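Local coordinates for protein WipB (PDB 5NNY) that acts as a translocated serine/threonine phosphatase effector of Legionella pneumophila that targets the host lysosomal nutrient-sensing machinery, here represented by its phosphatase domain, at residues Asn202-Phe207 with Lys298-Thr303; Asp121-Leu126 with Ile192-Leu197; Met3-Met8 with Leu90-Gly95. All coordinates share one frame; numbering follows the deposited sequence. Where two conformers were deposited one is given.

Interaction 1: Asn202-Phe207 with Lys298-Thr303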
loop_
_atom_site.group_PDB
_atom_site.type_symbol
_atom_site.label_atom_id
_atom_site.label_comp_id
_atom_site.label_asym_id
_atom_site.label_seq_id
_atom_site.Cartn_x
_atom_site.Cartn_y
_atom_site.Cartn_z
ATOM N N ASN A 202 -13.607 -10.845 -24.089
ATOM C CA ASN A 202 -14.109 -9.491 -23.888
ATOM C C ASN A 202 -14.557 -9.326 -22.433
ATOM O O ASN A 202 -15.663 -8.879 -22.141
ATOM C CB ASN A 202 -15.253 -9.182 -24.869
ATOM C CG ASN A 202 -15.688 -7.732 -24.835
ATOM O OD1 ASN A 202 -14.893 -6.838 -24.548
ATOM N ND2 ASN A 202 -16.964 -7.494 -25.117
ATOM N N GLU A 203 -13.686 -9.735 -21.518
ATOM C CA GLU A 203 -13.960 -9.694 -20.089
ATOM C C GLU A 203 -12.781 -9.066 -19.362
ATOM O O GLU A 203 -11.626 -9.263 -19.752
ATOM C CB GLU A 203 -14.250 -11.110 -19.554
ATOM C CG GLU A 203 -14.624 -11.193 -18.079
ATOM C CD GLU A 203 -13.415 -11.392 -17.157
ATOM O OE1 GLU A 203 -12.280 -11.591 -17.657
ATOM O OE2 GLU A 203 -13.607 -11.347 -15.918
ATOM N N ILE A 204 -13.071 -8.309 -18.303
ATOM C CA ILE A 204 -12.019 -7.665 -17.522
ATOM C C ILE A 204 -12.384 -7.719 -16.043
ATOM O O ILE A 204 -13.557 -7.591 -15.672
ATOM C CB ILE A 204 -11.769 -6.226 -18.011
ATOM C CG1 ILE A 204 -10.528 -5.621 -17.338
ATOM C CG2 ILE A 204 -13.025 -5.346 -17.807
ATOM C CD1 ILE A 204 -10.226 -4.210 -17.812
ATOM N N LYS A 205 -11.383 -7.994 -15.204
ATOM C CA LYS A 205 -11.510 -7.911 -13.757
ATOM C C LYS A 205 -10.756 -6.660 -13.326
ATOM O O LYS A 205 -9.563 -6.540 -13.611
ATOM C CB LYS A 205 -10.918 -9.134 -13.058
ATOM C CG LYS A 205 -11.493 -10.469 -13.477
ATOM C CD LYS A 205 -10.896 -11.596 -12.633
ATOM C CE LYS A 205 -10.867 -12.905 -13.416
ATOM N NZ LYS A 205 -10.589 -14.079 -12.533
ATOM N N VAL A 206 -11.442 -5.738 -12.654
ATOM C CA VAL A 206 -10.841 -4.483 -12.190
ATOM C C VAL A 206 -10.580 -4.606 -10.694
ATOM O O VAL A 206 -11.474 -5.004 -9.936
ATOM C CB VAL A 206 -11.735 -3.270 -12.511
ATOM C CG1 VAL A 206 -11.263 -2.019 -11.761
ATOM C CG2 VAL A 206 -11.719 -3.009 -14.020
ATOM N N PHE A 207 -9.355 -4.280 -10.276
ATOM C CA PHE A 207 -8.932 -4.342 -8.880
ATOM C C PHE A 207 -8.771 -2.937 -8.327
ATOM O O PHE A 207 -8.242 -2.048 -8.996
ATOM C CB PHE A 207 -7.606 -5.099 -8.707
ATOM C CG PHE A 207 -7.667 -6.558 -9.118
ATOM C CD1 PHE A 207 -7.421 -6.934 -10.424
ATOM C CD2 PHE A 207 -7.953 -7.540 -8.185
ATOM C CE1 PHE A 207 -7.468 -8.274 -10.802
ATOM C CE2 PHE A 207 -8.001 -8.880 -8.549
ATOM C CZ PHE A 207 -7.761 -9.247 -9.858
ATOM N N LYS A 298 -22.862 -2.636 -21.456
ATOM C CA LYS A 298 -23.328 -3.555 -22.486
ATOM C C LYS A 298 -22.209 -3.975 -23.419
ATOM O O LYS A 298 -22.357 -4.977 -24.132
ATOM C CB LYS A 298 -24.487 -2.939 -23.273
ATOM C CG LYS A 298 -24.134 -1.808 -24.209
ATOM C CD LYS A 298 -25.411 -1.231 -24.812
ATOM C CE LYS A 298 -25.118 -0.124 -25.801
ATOM N NZ LYS A 298 -24.379 0.996 -25.152
ATOM N N LYS A 299 -21.063 -3.290 -23.369
ATOM C CA LYS A 299 -20.009 -3.515 -24.346
ATOM C C LYS A 299 -18.956 -4.523 -23.900
ATOM O O LYS A 299 -18.080 -4.855 -24.696
ATOM C CB LYS A 299 -19.341 -2.182 -24.689
ATOM C CG LYS A 299 -20.347 -1.037 -24.772
ATOM C CD LYS A 299 -19.690 0.283 -25.131
ATOM C CE LYS A 299 -20.622 1.457 -24.833
ATOM N NZ LYS A 299 -20.037 2.758 -25.264
ATOM N N PHE A 300 -19.021 -5.023 -22.672
ATOM C CA PHE A 300 -18.083 -6.038 -22.199
ATOM C C PHE A 300 -18.583 -6.547 -20.854
ATOM O O PHE A 300 -19.482 -5.962 -20.242
ATOM C CB PHE A 300 -16.659 -5.483 -22.072
ATOM C CG PHE A 300 -16.580 -4.233 -21.238
ATOM C CD1 PHE A 300 -16.412 -4.315 -19.864
ATOM C CD2 PHE A 300 -16.721 -2.982 -21.819
ATOM C CE1 PHE A 300 -16.395 -3.177 -19.092
ATOM C CE2 PHE A 300 -16.681 -1.834 -21.053
ATOM C CZ PHE A 300 -16.518 -1.932 -19.682
ATOM N N LYS A 301 -17.988 -7.648 -20.404
ATOM C CA LYS A 301 -18.214 -8.185 -19.069
ATOM C C LYS A 301 -17.146 -7.648 -18.127
ATOM O O LYS A 301 -15.980 -7.547 -18.505
ATOM C CB LYS A 301 -18.163 -9.712 -19.071
ATOM C CG LYS A 301 -19.282 -10.340 -19.882
ATOM C CD LYS A 301 -19.094 -11.826 -20.072
ATOM C CE LYS A 301 -20.205 -12.359 -20.962
ATOM N NZ LYS A 301 -19.973 -13.749 -21.435
ATOM N N ILE A 302 -17.544 -7.317 -16.902
ATOM C CA ILE A 302 -16.607 -6.794 -15.910
ATOM C C ILE A 302 -16.964 -7.380 -14.551
ATOM O O ILE A 302 -18.145 -7.527 -14.213
ATOM C CB ILE A 302 -16.607 -5.247 -15.888
ATOM C CG1 ILE A 302 -15.615 -4.690 -14.850
ATOM C CG2 ILE A 302 -17.992 -4.705 -15.625
ATOM C CD1 ILE A 302 -15.228 -3.271 -15.129
ATOM N N THR A 303 -15.938 -7.748 -13.784
ATOM C CA THR A 303 -16.102 -8.036 -12.365
ATOM C C THR A 303 -15.200 -7.080 -11.599
ATOM O O THR A 303 -14.087 -6.796 -12.035
ATOM C CB THR A 303 -15.747 -9.495 -12.034
ATOM O OG1 THR A 303 -14.409 -9.760 -12.458
ATOM C CG2 THR A 303 -16.665 -10.468 -12.757
#

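Interaction 2: Asp121-Leu126 with Ile192-Leu197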
loop_
_atom_site.group_PDB
_atom_site.type_symbol
_atom_site.label_atom_id
_atom_site.label_comp_id
_atom_site.label_asym_id
_atom_site.label_seq_id
_atom_site.Cartn_x
_atom_site.Cartn_y
_atom_site.Cartn_z
ATOM N N ASP A 121 7.262 -9.865 -9.275
ATOM C CA ASP A 121 6.288 -9.007 -9.932
ATOM C C ASP A 121 5.177 -8.692 -8.938
ATOM O O ASP A 121 4.478 -9.604 -8.492
ATOM C CB ASP A 121 5.736 -9.699 -11.178
ATOM C CG ASP A 121 4.918 -8.765 -12.051
ATOM O OD1 ASP A 121 5.000 -7.533 -11.864
ATOM O OD2 ASP A 121 4.187 -9.275 -12.930
ATOM N N PHE A 122 5.027 -7.415 -8.568
ATOM C CA PHE A 122 4.032 -7.054 -7.568
ATOM C C PHE A 122 3.449 -5.677 -7.849
ATOM O O PHE A 122 4.074 -4.829 -8.480
ATOM C CB PHE A 122 4.595 -7.123 -6.128
ATOM C CG PHE A 122 5.648 -6.085 -5.788
ATOM C CD1 PHE A 122 6.979 -6.285 -6.123
ATOM C CD2 PHE A 122 5.310 -4.947 -5.062
ATOM C CE1 PHE A 122 7.947 -5.349 -5.784
ATOM C CE2 PHE A 122 6.258 -3.999 -4.718
ATOM C CZ PHE A 122 7.589 -4.201 -5.076
ATOM N N GLU A 123 2.214 -5.469 -7.419
ATOM C CA GLU A 123 1.624 -4.141 -7.510
ATOM C C GLU A 123 0.815 -3.878 -6.256
ATOM O O GLU A 123 0.277 -4.798 -5.636
ATOM C CB GLU A 123 0.739 -3.960 -8.746
ATOM C CG GLU A 123 -0.369 -4.967 -8.845
ATOM C CD GLU A 123 -1.106 -4.879 -10.163
ATOM O OE1 GLU A 123 -2.338 -5.048 -10.149
ATOM O OE2 GLU A 123 -0.454 -4.630 -11.205
ATOM N N ILE A 124 0.738 -2.596 -5.911
ATOM C CA ILE A 124 0.155 -2.098 -4.672
ATOM C C ILE A 124 -0.950 -1.120 -5.035
ATOM O O ILE A 124 -0.701 -0.116 -5.706
ATOM C CB ILE A 124 1.209 -1.410 -3.789
ATOM C CG1 ILE A 124 2.339 -2.390 -3.500
ATOM C CG2 ILE A 124 0.592 -0.944 -2.478
ATOM C CD1 ILE A 124 3.562 -1.751 -2.830
ATOM N N LEU A 125 -2.167 -1.418 -4.600
ATOM C CA LEU A 125 -3.315 -0.584 -4.922
ATOM C C LEU A 125 -3.406 0.536 -3.903
ATOM O O LEU A 125 -3.316 0.289 -2.695
ATOM C CB LEU A 125 -4.600 -1.409 -4.942
ATOM C CG LEU A 125 -4.700 -2.245 -6.218
ATOM C CD1 LEU A 125 -5.722 -3.343 -6.073
ATOM C CD2 LEU A 125 -5.026 -1.351 -7.407
ATOM N N LEU A 126 -3.554 1.761 -4.395
ATOM C CA LEU A 126 -3.573 2.929 -3.512
ATOM C C LEU A 126 -4.699 2.829 -2.486
ATOM O O LEU A 126 -5.843 2.485 -2.821
ATOM C CB LEU A 126 -3.734 4.210 -4.345
ATOM C CG LEU A 126 -3.543 5.546 -3.619
ATOM C CD1 LEU A 126 -2.121 5.645 -3.075
ATOM C CD2 LEU A 126 -3.860 6.741 -4.523
ATOM N N ILE A 192 -3.411 3.226 -8.891
ATOM C CA ILE A 192 -4.712 3.610 -8.341
ATOM C C ILE A 192 -5.697 2.464 -8.493
ATOM O O ILE A 192 -6.390 2.078 -7.546
ATOM C CB ILE A 192 -5.263 4.875 -9.025
ATOM C CG1 ILE A 192 -4.269 6.023 -9.007
ATOM C CG2 ILE A 192 -6.560 5.313 -8.351
ATOM C CD1 ILE A 192 -4.821 7.262 -9.687
ATOM N N ILE A 193 -5.798 1.933 -9.707
ATOM C CA ILE A 193 -6.637 0.786 -10.004
ATOM C C ILE A 193 -5.813 -0.112 -10.920
ATOM O O ILE A 193 -4.822 0.315 -11.521
ATOM C CB ILE A 193 -7.984 1.168 -10.671
ATOM C CG1 ILE A 193 -7.742 2.030 -11.911
ATOM C CG2 ILE A 193 -8.905 1.883 -9.692
ATOM C CD1 ILE A 193 -8.993 2.359 -12.683
ATOM N N SER A 194 -6.230 -1.373 -11.028
ATOM C CA SER A 194 -5.521 -2.341 -11.859
ATOM C C SER A 194 -6.531 -3.292 -12.491
ATOM O O SER A 194 -7.745 -3.157 -12.288
ATOM C CB SER A 194 -4.468 -3.093 -11.046
ATOM O OG SER A 194 -3.660 -3.859 -11.924
ATOM N N TYR A 195 -6.030 -4.267 -13.260
ATOM C CA TYR A 195 -6.950 -5.170 -13.948
ATOM C C TYR A 195 -6.264 -6.467 -14.362
ATOM O O TYR A 195 -5.039 -6.548 -14.498
ATOM C CB TYR A 195 -7.580 -4.491 -15.178
ATOM C CG TYR A 195 -6.562 -4.118 -16.227
ATOM C CD1 TYR A 195 -6.094 -5.065 -17.132
ATOM C CD2 TYR A 195 -6.065 -2.821 -16.308
ATOM C CE1 TYR A 195 -5.148 -4.738 -18.071
ATOM C CE2 TYR A 195 -5.123 -2.479 -17.242
ATOM C CZ TYR A 195 -4.676 -3.438 -18.129
ATOM O OH TYR A 195 -3.728 -3.095 -19.059
ATOM N N SER A 196 -7.094 -7.485 -14.583
ATOM C CA SER A 196 -6.714 -8.696 -15.295
ATOM C C SER A 196 -7.641 -8.806 -16.494
ATOM O O SER A 196 -8.862 -8.723 -16.343
ATOM C CB SER A 196 -6.836 -9.937 -14.408
ATOM O OG SER A 196 -6.560 -11.105 -15.167
ATOM N N LEU A 197 -7.069 -8.953 -17.681
ATOM C CA LEU A 197 -7.838 -8.842 -18.913
ATOM C C LEU A 197 -7.816 -10.150 -19.688
ATOM O O LEU A 197 -6.774 -10.796 -19.806
ATOM C CB LEU A 197 -7.288 -7.688 -19.772
ATOM C CG LEU A 197 -7.820 -7.456 -21.186
ATOM C CD1 LEU A 197 -9.233 -6.872 -21.168
ATOM C CD2 LEU A 197 -6.864 -6.556 -21.936
HETATM O O HOH W 1 -7.220 1.673 -5.037
#

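Interaction 3: Met3-Met8 with Leu90-Gly95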
loop_
_atom_site.group_PDB
_atom_site.type_symbol
_atom_site.label_atom_id
_atom_site.label_comp_id
_atom_site.label_asym_id
_atom_site.label_seq_id
_atom_site.Cartn_x
_atom_site.Cartn_y
_atom_site.Cartn_z
ATOM N N MET A 3 0.741 -20.094 -12.074
ATOM C CA MET A 3 -0.580 -20.354 -11.506
ATOM C C MET A 3 -1.294 -18.999 -11.550
ATOM O O MET A 3 -0.776 -18.030 -12.120
ATOM C CB MET A 3 -0.464 -21.000 -10.111
ATOM C CG MET A 3 -1.754 -21.163 -9.241
ATOM S SD MET A 3 -2.882 -22.534 -9.628
ATOM C CE MET A 3 -4.263 -22.256 -8.525
ATOM N N THR A 4 -2.489 -18.933 -10.981
ATOM C CA THR A 4 -3.303 -17.733 -10.986
ATOM C C THR A 4 -2.580 -16.589 -10.269
ATOM O O THR A 4 -1.664 -16.807 -9.465
ATOM C CB THR A 4 -4.645 -18.048 -10.322
ATOM O OG1 THR A 4 -5.160 -19.268 -10.877
ATOM C CG2 THR A 4 -5.665 -16.931 -10.527
ATOM N N ASP A 5 -2.975 -15.356 -10.605
ATOM C CA ASP A 5 -2.454 -14.185 -9.913
ATOM C C ASP A 5 -2.713 -14.317 -8.417
ATOM O O ASP A 5 -3.719 -14.885 -7.987
ATOM C CB ASP A 5 -3.114 -12.901 -10.438
ATOM C CG ASP A 5 -2.714 -12.545 -11.873
ATOM O OD1 ASP A 5 -1.613 -12.927 -12.322
ATOM O OD2 ASP A 5 -3.504 -11.844 -12.549
ATOM N N ILE A 6 -1.786 -13.798 -7.617
ATOM C CA ILE A 6 -1.974 -13.678 -6.178
ATOM C C ILE A 6 -2.638 -12.339 -5.939
ATOM O O ILE A 6 -2.123 -11.304 -6.375
ATOM C CB ILE A 6 -0.643 -13.750 -5.408
ATOM C CG1 ILE A 6 0.248 -14.857 -5.935
ATOM C CG2 ILE A 6 -0.892 -13.965 -3.912
ATOM C CD1 ILE A 6 -0.408 -16.191 -5.914
ATOM N N SER A 7 -3.787 -12.355 -5.285
ATOM C CA SER A 7 -4.406 -11.135 -4.800
ATOM C C SER A 7 -4.502 -11.249 -3.291
ATOM O O SER A 7 -5.162 -12.161 -2.781
ATOM C CB SER A 7 -5.784 -10.926 -5.424
ATOM O OG SER A 7 -5.642 -10.671 -6.811
ATOM N N MET A 8 -3.839 -10.329 -2.585
ATOM C CA MET A 8 -3.825 -10.311 -1.135
ATOM C C MET A 8 -4.873 -9.345 -0.616
ATOM O O MET A 8 -5.018 -8.240 -1.142
ATOM C CB MET A 8 -2.454 -9.878 -0.616
ATOM C CG MET A 8 -1.329 -10.740 -1.094
ATOM S SD MET A 8 0.077 -10.500 -0.016
ATOM C CE MET A 8 1.258 -11.603 -0.807
ATOM N N LEU A 90 2.258 -12.894 -10.625
ATOM C CA LEU A 90 1.938 -11.526 -10.224
ATOM C C LEU A 90 1.278 -11.499 -8.849
ATOM O O LEU A 90 0.356 -12.273 -8.574
ATOM C CB LEU A 90 1.028 -10.847 -11.247
ATOM C CG LEU A 90 0.560 -9.439 -10.829
ATOM C CD1 LEU A 90 1.728 -8.475 -10.758
ATOM C CD2 LEU A 90 -0.488 -8.905 -11.768
ATOM N N ILE A 91 1.752 -10.588 -7.997
ATOM C CA ILE A 91 1.238 -10.381 -6.645
ATOM C C ILE A 91 0.540 -9.031 -6.626
ATOM O O ILE A 91 1.175 -8.006 -6.887
ATOM C CB ILE A 91 2.369 -10.394 -5.603
ATOM C CG1 ILE A 91 3.298 -11.589 -5.831
ATOM C CG2 ILE A 91 1.799 -10.399 -4.209
ATOM C CD1 ILE A 91 4.739 -11.317 -5.415
ATOM N N ARG A 92 -0.753 -9.018 -6.317
ATOM C CA ARG A 92 -1.504 -7.776 -6.159
ATOM C C ARG A 92 -1.830 -7.582 -4.687
ATOM O O ARG A 92 -2.479 -8.437 -4.076
ATOM C CB ARG A 92 -2.802 -7.777 -6.970
ATOM C CG ARG A 92 -2.640 -7.687 -8.460
ATOM C CD ARG A 92 -4.004 -7.466 -9.148
ATOM N NE ARG A 92 -3.844 -7.299 -10.597
ATOM C CZ ARG A 92 -3.775 -8.309 -11.449
ATOM N NH1 ARG A 92 -3.859 -9.542 -10.984
ATOM N NH2 ARG A 92 -3.610 -8.089 -12.751
ATOM N N LEU A 93 -1.394 -6.455 -4.127
ATOM C CA LEU A 93 -1.764 -6.068 -2.773
ATOM C C LEU A 93 -2.950 -5.104 -2.829
ATOM O O LEU A 93 -2.820 -3.974 -3.309
ATOM C CB LEU A 93 -0.572 -5.428 -2.059
ATOM C CG LEU A 93 0.545 -6.336 -1.508
ATOM C CD1 LEU A 93 1.218 -7.204 -2.571
ATOM C CD2 LEU A 93 1.613 -5.503 -0.749
ATOM N N ILE A 94 -4.105 -5.545 -2.325
ATOM C CA ILE A 94 -5.292 -4.695 -2.339
ATOM C C ILE A 94 -5.139 -3.518 -1.370
ATOM O O ILE A 94 -5.900 -2.543 -1.444
ATOM C CB ILE A 94 -6.539 -5.566 -2.059
ATOM C CG1 ILE A 94 -7.718 -5.126 -2.915
ATOM C CG2 ILE A 94 -6.903 -5.574 -0.586
ATOM C CD1 ILE A 94 -7.732 -5.756 -4.292
ATOM N N GLY A 95 -4.156 -3.571 -0.475
ATOM C CA GLY A 95 -3.725 -2.384 0.224
ATOM C C GLY A 95 -3.535 -2.634 1.709
ATOM O O GLY A 95 -3.420 -3.770 2.175
HETATM O O HOH W 2 0.234 -14.644 -12.303
#

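Interaction 1: Asn202-Phe207 with Lys298-Thr303
Four backbone hydrogen bonds zip the two strands together in parallel, with E203, I204 and K205 paired to K301, I302 and T303. K301 N gives to N202 O (3.2 Å), I204 N to K301 O (3.0 Å), T303 N to I204 O (3.0 Å) and V206 N to T303 O (2.9 Å), the last almost in line with its C=O. A side-chain bond extends this ladder: N202, with CG anti to its backbone N (chi1 -172°), sends ND2 to K299 O at 2.9 Å, nearly straight and within its own amide plane, while its OD1 accepts from A233 N. Asparagine suits this place twice over, since it also tolerates the left-handed backbone (phi 52°, psi 49°) at the first position of a G1 beta bulge, where N202 and E203 both face D198. The bulge begins strand 203-208, which runs antiparallel to strand 190-198 on one flank and parallel to the outermost strand 301-306 on the other, in this calcineurin-like phosphatase domain. Branched, apolar I204 and I302 suit an extended strand face that helix 233-253 covers. They lie side by side, I204 CG2 being 4.0 Å from I302 CG1, and F300 CD1 meets that same CG2 obliquely. On the more exposed face, fitting for K205 and T303, T303 OG1 sits 3.2 Å from K205 CG, against the aliphatic part of the lysine.

Interaction 2: Asp121-Leu126 with Ile192-Leu197
E123 and S194 point at each other where two parallel neighbouring strands diverge, their CA atoms 8.6 Å from one another. E123 holds CG in the crowded position between its backbone N and carbonyl carbon (chi1 56°) and runs extended from there, so that in the conformer described the carboxylate reaches over to the serine tip to tip. S194 turns OG anti to its backbone N (chi1 -171°) and donates to E123 OE1 at 2.5 Å, a very short bond, met from 25° above the carboxylate plane. A glutamate is long enough to span this distance, and a small serine hydroxyl can donate to it. Next to this polar bridge L125 swings its isobutyl group alongside the other chain: CD2 rests 3.7 Å from I193 CA, against backbone more than side chain. The closest backbone approach pairs L126 with I192, L126 CB lying 4.2 Å from I192 CA; the CB of I192 points away from segment 121-126, and its side chain packs on F247 of helix 233-253. Here the junction between the parallel neighbours 121-125 and 190-198 of the mixed sheet is completed by a water, which donates to L126 O and to I192 O, each at 2.7 Å, and so satisfies two buried carbonyls. The E123 carboxylate is itself buried but well supplied: OE1 also meets R92 NE and OE2 meets K191 NZ, both as salt bridges. Two cations and a donating hydroxyl would be expected to stabilise the ionised carboxylate and keep its pKa low.

Interaction 3: Met3-Met8 with Leu90-Gly95
Strand 90-93 runs parallel to the short edge strand 6-8; in calcineurin-like phosphoesterases, loops following such strands commonly carry the active-site residues. L90 O accepts from I6 N at 2.8 Å, and a water links L90 N to D5 OD1. I91 faces the core, where its CG2 lies 3.6 Å from M8 CE: the long, flexible methionine runs side by side with it, between the sheet and helix 15-24. R92 points to the other face. Its backbone N and O both bond to strand 6-8, N to I6 O and O to M8 N (2.8 Å, 175°), while the extended side chain brings NH1 to D5 OD2 at 2.8 Å. This salt bridge runs in the guanidinium plane but meets the carboxylate from well above its own plane, and L90 CD2 covers one guanidinium face. NE serves E123, so the arginine spans two acidic partners. L93 returns to the core, with CD1 4.3 Å from M8 SD. I94 N then donates to M8 O at 3.1 Å. At G95 the backbone adopts phi 135° and psi -162°, a reason for glycine here, because a side-chain carbon would collide with I94 O.

All three contacts belong to one mixed sheet, in the strand order 6-8, 90-93, 121-125, 190-198, 203-208, 301-306. Interaction 3 forms one edge and interaction 1 the other, their centres about 18 Å apart, with interaction 2 between them, about 8 Å from interaction 3 and 15 Å from interaction 1. Along the chain they follow in series: 3 closes first, then 2, then 1. Strands 121-125 and 90-93 are neighbours, as are the antiparallel 190-198 and 203-208, so the middle contact is bonded to both others, while the F207 ring reaches across to pack on S7 and R92. The sheet thus ties N-terminal strand 6-8 to C-terminal strand 301-306 within the phosphatase domain.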